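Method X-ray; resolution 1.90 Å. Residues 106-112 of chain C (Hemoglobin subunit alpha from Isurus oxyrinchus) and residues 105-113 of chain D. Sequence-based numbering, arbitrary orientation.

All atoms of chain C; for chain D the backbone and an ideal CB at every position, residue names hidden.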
ATOM      1  N   LEU C 106       6.081  -9.081 -13.197  1.00 27.21           N
ATOM      2  CA  LEU C 106       6.573  -8.151 -14.193  1.00 28.56           C
ATOM      3  C   LEU C 106       8.106  -8.188 -14.251  1.00 27.76           C
ATOM      4  O   LEU C 106       8.671  -8.263 -15.313  1.00 26.86           O
ATOM      5  CB  LEU C 106       6.038  -6.713 -14.028  1.00 29.18           C
ATOM      6  CG  LEU C 106       4.484  -6.582 -14.196  1.00 34.30           C
ATOM      7  CD1 LEU C 106       3.966  -5.328 -13.540  1.00 35.54           C
ATOM      8  CD2 LEU C 106       4.031  -6.632 -15.659  1.00 29.87           C
ATOM      9  N   VAL C 107       8.761  -8.115 -13.099  1.00 28.47           N
ATOM     10  CA  VAL C 107      10.252  -8.198 -13.083  1.00 28.14           C
ATOM     11  C   VAL C 107      10.756  -9.484 -13.753  1.00 26.49           C
ATOM     12  O   VAL C 107      11.711  -9.506 -14.556  1.00 25.68           O
ATOM     13  CB  VAL C 107      10.791  -7.995 -11.633  1.00 28.79           C
ATOM     14  CG1 VAL C 107      12.267  -8.266 -11.522  1.00 30.72           C
ATOM     15  CG2 VAL C 107      10.427  -6.595 -11.096  1.00 29.13           C
ATOM     16  N   THR C 108      10.102 -10.591 -13.442  1.00 26.08           N
ATOM     17  CA  THR C 108      10.448 -11.895 -14.043  1.00 26.68           C
ATOM     18  C   THR C 108      10.403 -11.811 -15.574  1.00 26.45           C
ATOM     19  O   THR C 108      11.326 -12.245 -16.234  1.00 26.71           O
ATOM     20  CB  THR C 108       9.555 -13.085 -13.492  1.00 25.36           C
ATOM     21  OG1 THR C 108       9.681 -13.165 -12.070  1.00 28.14           O
ATOM     22  CG2 THR C 108       9.889 -14.455 -14.134  1.00 24.88           C
ATOM     23  N   LEU C 109       9.327 -11.241 -16.131  1.00 27.94           N
ATOM     24  CA  LEU C 109       9.224 -11.068 -17.567  1.00 26.69           C
ATOM     25  C   LEU C 109      10.353 -10.200 -18.115  1.00 27.09           C
ATOM     26  O   LEU C 109      10.909 -10.474 -19.172  1.00 28.21           O
ATOM     27  CB  LEU C 109       7.888 -10.359 -17.897  1.00 27.67           C
ATOM     28  CG  LEU C 109       6.669 -11.293 -17.785  1.00 29.48           C
ATOM     29  CD1 LEU C 109       5.350 -10.459 -17.884  1.00 27.54           C
ATOM     30  CD2 LEU C 109       6.766 -12.425 -18.816  1.00 28.70           C
ATOM     31  N   ALA C 110      10.682  -9.130 -17.385  1.00 26.74           N
ATOM     32  CA  ALA C 110      11.711  -8.183 -17.808  1.00 27.16           C
ATOM     33  C   ALA C 110      13.089  -8.839 -17.883  1.00 28.13           C
ATOM     34  O   ALA C 110      13.933  -8.403 -18.687  1.00 28.38           O
ATOM     35  CB  ALA C 110      11.750  -6.993 -16.779  1.00 25.47           C
ATOM     36  N   THR C 111      13.368  -9.812 -17.010  1.00 27.73           N
ATOM     37  CA  THR C 111      14.635 -10.514 -17.074  1.00 27.87           C
ATOM     38  C   THR C 111      14.675 -11.565 -18.224  1.00 30.63           C
ATOM     39  O   THR C 111      15.757 -11.931 -18.660  1.00 30.55           O
ATOM     40  CB  THR C 111      15.047 -11.245 -15.746  1.00 28.30           C
ATOM     41  OG1 THR C 111      14.228 -12.393 -15.600  1.00 29.51           O
ATOM     42  CG2 THR C 111      15.003 -10.377 -14.439  1.00 24.47           C
ATOM     43  N   HIS C 112      13.517 -12.012 -18.736  1.00 31.25           N
ATOM     44  CA  HIS C 112      13.500 -13.045 -19.770  1.00 33.45           C
ATOM     45  C   HIS C 112      13.101 -12.627 -21.194  1.00 35.65           C
ATOM     46  O   HIS C 112      13.499 -13.284 -22.151  1.00 34.77           O
ATOM     47  CB  HIS C 112      12.518 -14.160 -19.354  1.00 32.52           C
ATOM     48  CG  HIS C 112      13.030 -14.978 -18.209  1.00 32.70           C
ATOM     49  ND1 HIS C 112      14.064 -15.877 -18.349  1.00 33.82           N
ATOM     50  CD2 HIS C 112      12.689 -14.989 -16.902  1.00 30.37           C
ATOM     51  CE1 HIS C 112      14.311 -16.429 -17.171  1.00 36.00           C
ATOM     52  NE2 HIS C 112      13.474 -15.918 -16.284  1.00 30.75           N
TER
ATOM     53  N   UNK D 105      16.559  -5.173 -14.326  1.00 27.70           N
ATOM     54  CA  UNK D 105      16.183  -6.549 -14.730  1.00 26.64           C
ATOM     55  C   UNK D 105      16.501  -6.790 -16.195  1.00 26.15           C
ATOM     56  O   UNK D 105      17.145  -7.788 -16.578  1.00 25.99           O
ATOM     57  CB  UNK D 105      14.695  -6.802 -14.478  1.00 26.64           C
ATOM     58  N   UNK D 106      16.091  -5.822 -17.017  1.00 27.35           N
ATOM     59  CA  UNK D 106      16.419  -5.761 -18.418  1.00 28.90           C
ATOM     60  C   UNK D 106      17.876  -5.865 -18.788  1.00 28.67           C
ATOM     61  O   UNK D 106      18.244  -6.594 -19.695  1.00 26.72           O
ATOM     62  CB  UNK D 106      15.873  -4.449 -18.986  1.00 28.90           C
ATOM     63  N   UNK D 107      18.694  -5.170 -18.031  1.00 26.79           N
ATOM     64  CA  UNK D 107      20.122  -5.203 -18.274  1.00 30.07           C
ATOM     65  C   UNK D 107      20.762  -6.516 -17.799  1.00 29.09           C
ATOM     66  O   UNK D 107      21.532  -7.129 -18.527  1.00 29.44           O
ATOM     67  CB  UNK D 107      20.789  -4.013 -17.581  1.00 30.07           C
ATOM     68  N   UNK D 108      20.371  -6.965 -16.603  1.00 28.94           N
ATOM     69  CA  UNK D 108      21.116  -7.963 -15.854  1.00 28.67           C
ATOM     70  C   UNK D 108      20.574  -9.357 -16.143  1.00 29.27           C
ATOM     71  O   UNK D 108      21.237 -10.333 -15.903  1.00 29.94           O
ATOM     72  CB  UNK D 108      21.056  -7.666 -14.354  1.00 28.67           C
ATOM     73  N   UNK D 109      19.349  -9.437 -16.654  1.00 31.15           N
ATOM     74  CA  UNK D 109      18.762 -10.726 -17.111  1.00 30.85           C
ATOM     75  C   UNK D 109      18.936 -11.820 -16.084  1.00 31.52           C
ATOM     76  O   UNK D 109      18.548 -11.634 -14.941  1.00 31.24           O
ATOM     77  CB  UNK D 109      19.397 -11.171 -18.430  1.00 30.85           C
ATOM     78  N   UNK D 110      19.511 -12.970 -16.447  1.00 32.49           N
ATOM     79  CA  UNK D 110      19.665 -14.067 -15.467  1.00 34.15           C
ATOM     80  C   UNK D 110      20.474 -13.728 -14.189  1.00 32.73           C
ATOM     81  O   UNK D 110      20.322 -14.347 -13.154  1.00 32.73           O
ATOM     82  CB  UNK D 110      20.341 -15.248 -16.165  1.00 34.15           C
ATOM     83  N   UNK D 111      21.323 -12.718 -14.256  1.00 32.36           N
ATOM     84  CA  UNK D 111      22.083 -12.297 -13.071  1.00 31.05           C
ATOM     85  C   UNK D 111      21.222 -11.528 -12.074  1.00 31.16           C
ATOM     86  O   UNK D 111      21.629 -11.339 -10.914  1.00 29.13           O
ATOM     87  CB  UNK D 111      23.273 -11.433 -13.491  1.00 31.05           C
ATOM     88  N   UNK D 112      20.052 -11.024 -12.540  1.00 28.20           N
ATOM     89  CA  UNK D 112      19.062 -10.389 -11.662  1.00 27.18           C
ATOM     90  C   UNK D 112      18.234 -11.414 -10.874  1.00 27.31           C
ATOM     91  O   UNK D 112      16.982 -11.457 -10.953  1.00 26.07           O
ATOM     92  CB  UNK D 112      18.129  -9.503 -12.489  1.00 27.18           C
ATOM     93  N   UNK D 113      18.953 -12.228 -10.096  1.00 27.40           N
ATOM     94  CA  UNK D 113      18.368 -13.238  -9.191  1.00 27.56           C
ATOM     95  C   UNK D 113      17.418 -12.601  -8.139  1.00 27.39           C
ATOM     96  O   UNK D 113      17.518 -11.380  -7.846  1.00 29.59           O
ATOM     97  CB  UNK D 113      19.487 -14.002  -8.480  1.00 27.56           C
TER

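Position 105 of chain D lies in a helix, and its CA-to-CB bond points toward the helix of chain C. The ideal CB is already 3.6 Å from Thr C111 CG2, 3.7 Å from Ala C110 CB and 4.0 Å from Val C107 O, so a methyl group fills the space between these atoms and any further atoms would have to find a way around them. A small residue, alanine, glycine or perhaps serine, suits the site. The deposited residue is Ala D105. Its CB packs 3.6 Å from Thr C111 CG2, 3.8 Å from Ala C110 CB and 4.1 Å from Val C107 CG1, a close apolar contact.

At 106 the CA-to-CB bond points away, yet the ideal CB remains 4.4 Å from Ala C110 O. A short side chain would make little of this, whereas a longer one could turn back toward that carbonyl; polar residues such as glutamine, histidine, lysine or arginine are all plausible. The residue is His D106, with chi1 at -108°, between wells. The end of its side chain comes nearer to chain C, with His D106 CD2 4.1 Å from Ala C110 CB.

Positions 107 and 108 offer no atom of chain C within 5.5 Å of their ideal CB atoms. Many residues would serve at either; they are Leu D107, directed away, and Lys D108, whose side-chain end leads away from chain C.

Position 109 departs from the helix with phi/psi of 48/-126. This pair of angles strongly favors glycine, and a residue with a CB is unusual there. The CA approaches Thr C111 O, and the sideways CB lies 3.7 Å from the same oxygen. Nearby carbonyl oxygens would also welcome a long donor. Lys D109 occupies the site, an exception to the backbone preference. Its CA makes a CA-H...O contact with Thr C111 O at 3.6 Å, while its side chain, t at chi2 and chi3 and turned to m at chi4, reaches a water: Lys D109 NZ donates to the water O at 2.6 Å, and the water O donates to Ala C110 O at 2.7 Å. The ammonium is thus linked to chain C through the water, and NZ also makes a weak 3.3 Å hydrogen bond to His D106 O.

Position 110 begins a short 3-10 segment with its CB sideways and no partner within 5.5 Å, leaving the choice wide; only a little of Val D110 is covered by chain C. At 111 the CB points away, and Ala D111 makes no contact.

Position 112 turns back toward chain C, its ideal CB 3.8 Å from Thr C111 CG2. With that methyl and Val C107 CG1 on offer, leucine, methionine or an aromatic residue would suit. Phe D112, with chi1 t, places CB 3.9 Å from Thr C111 CG2 and CE2 3.9 Å from Val C107 CG1, which meets the ring at its edge.

Position 113 points away, with phi/psi of -59/156. Serine, threonine, aspartate or asparagine would suit an N-cap, and Thr D113 caps a backbone N just beyond the stretch.

Chain D, residues 105-113: AHLKKVAFT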
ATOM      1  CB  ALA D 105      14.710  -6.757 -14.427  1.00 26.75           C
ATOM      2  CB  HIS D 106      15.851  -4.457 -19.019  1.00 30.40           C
ATOM      3  CG  HIS D 106      14.695  -4.717 -19.895  1.00 36.43           C
ATOM      4  ND1 HIS D 106      14.342  -3.880 -20.939  1.00 41.95           N
ATOM      5  CD2 HIS D 106      13.947  -5.839 -20.035  1.00 40.43           C
ATOM      6  CE1 HIS D 106      13.361  -4.441 -21.613  1.00 35.76           C
ATOM      7  NE2 HIS D 106      13.111  -5.630 -21.086  1.00 41.68           N
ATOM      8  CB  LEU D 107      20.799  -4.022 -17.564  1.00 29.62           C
ATOM      9  CG  LEU D 107      22.287  -3.866 -17.911  1.00 34.91           C
ATOM     10  CD1 LEU D 107      22.450  -3.158 -19.262  1.00 34.79           C
ATOM     11  CD2 LEU D 107      22.985  -3.059 -16.781  1.00 31.60           C
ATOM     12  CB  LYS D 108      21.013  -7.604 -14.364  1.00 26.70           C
ATOM     13  CG  LYS D 108      21.910  -6.395 -14.018  1.00 28.92           C
ATOM     14  CD  LYS D 108      21.789  -6.077 -12.494  1.00 28.92           C
ATOM     15  CE  LYS D 108      22.701  -4.950 -11.996  1.00 28.65           C
ATOM     16  NZ  LYS D 108      24.027  -5.529 -11.605  1.00 25.83           N
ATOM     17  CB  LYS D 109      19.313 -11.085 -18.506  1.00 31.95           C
ATOM     18  CG  LYS D 109      19.082  -9.947 -19.519  1.00 31.74           C
ATOM     19  CD  LYS D 109      19.644 -10.322 -20.890  1.00 37.14           C
ATOM     20  CE  LYS D 109      19.341  -9.198 -21.963  1.00 36.54           C
ATOM     21  NZ  LYS D 109      17.914  -8.876 -22.042  1.00 43.25           N
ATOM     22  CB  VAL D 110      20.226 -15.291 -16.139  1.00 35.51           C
ATOM     23  CG1 VAL D 110      20.332 -16.349 -15.160  1.00 39.40           C
ATOM     24  CG2 VAL D 110      19.273 -15.752 -17.354  1.00 35.29           C
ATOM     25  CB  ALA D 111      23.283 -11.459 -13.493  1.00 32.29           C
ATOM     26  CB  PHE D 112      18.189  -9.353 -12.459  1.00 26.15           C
ATOM     27  CG  PHE D 112      17.675  -8.214 -11.633  1.00 25.29           C
ATOM     28  CD1 PHE D 112      18.576  -7.232 -11.122  1.00 23.43           C
ATOM     29  CD2 PHE D 112      16.300  -8.069 -11.372  1.00 27.11           C
ATOM     30  CE1 PHE D 112      18.094  -6.153 -10.398  1.00 20.85           C
ATOM     31  CE2 PHE D 112      15.780  -6.943 -10.601  1.00 25.19           C
ATOM     32  CZ  PHE D 112      16.694  -6.014 -10.066  1.00 26.20           C
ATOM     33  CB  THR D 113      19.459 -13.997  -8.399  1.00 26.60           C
ATOM     34  OG1 THR D 113      20.092 -13.016  -7.562  1.00 26.99           O
ATOM     35  CG2 THR D 113      20.462 -14.686  -9.331  1.00 29.11           C
TER
HETATM   36  O   HOH W   1      15.666  -9.095 -20.674  1.00 46.09           O
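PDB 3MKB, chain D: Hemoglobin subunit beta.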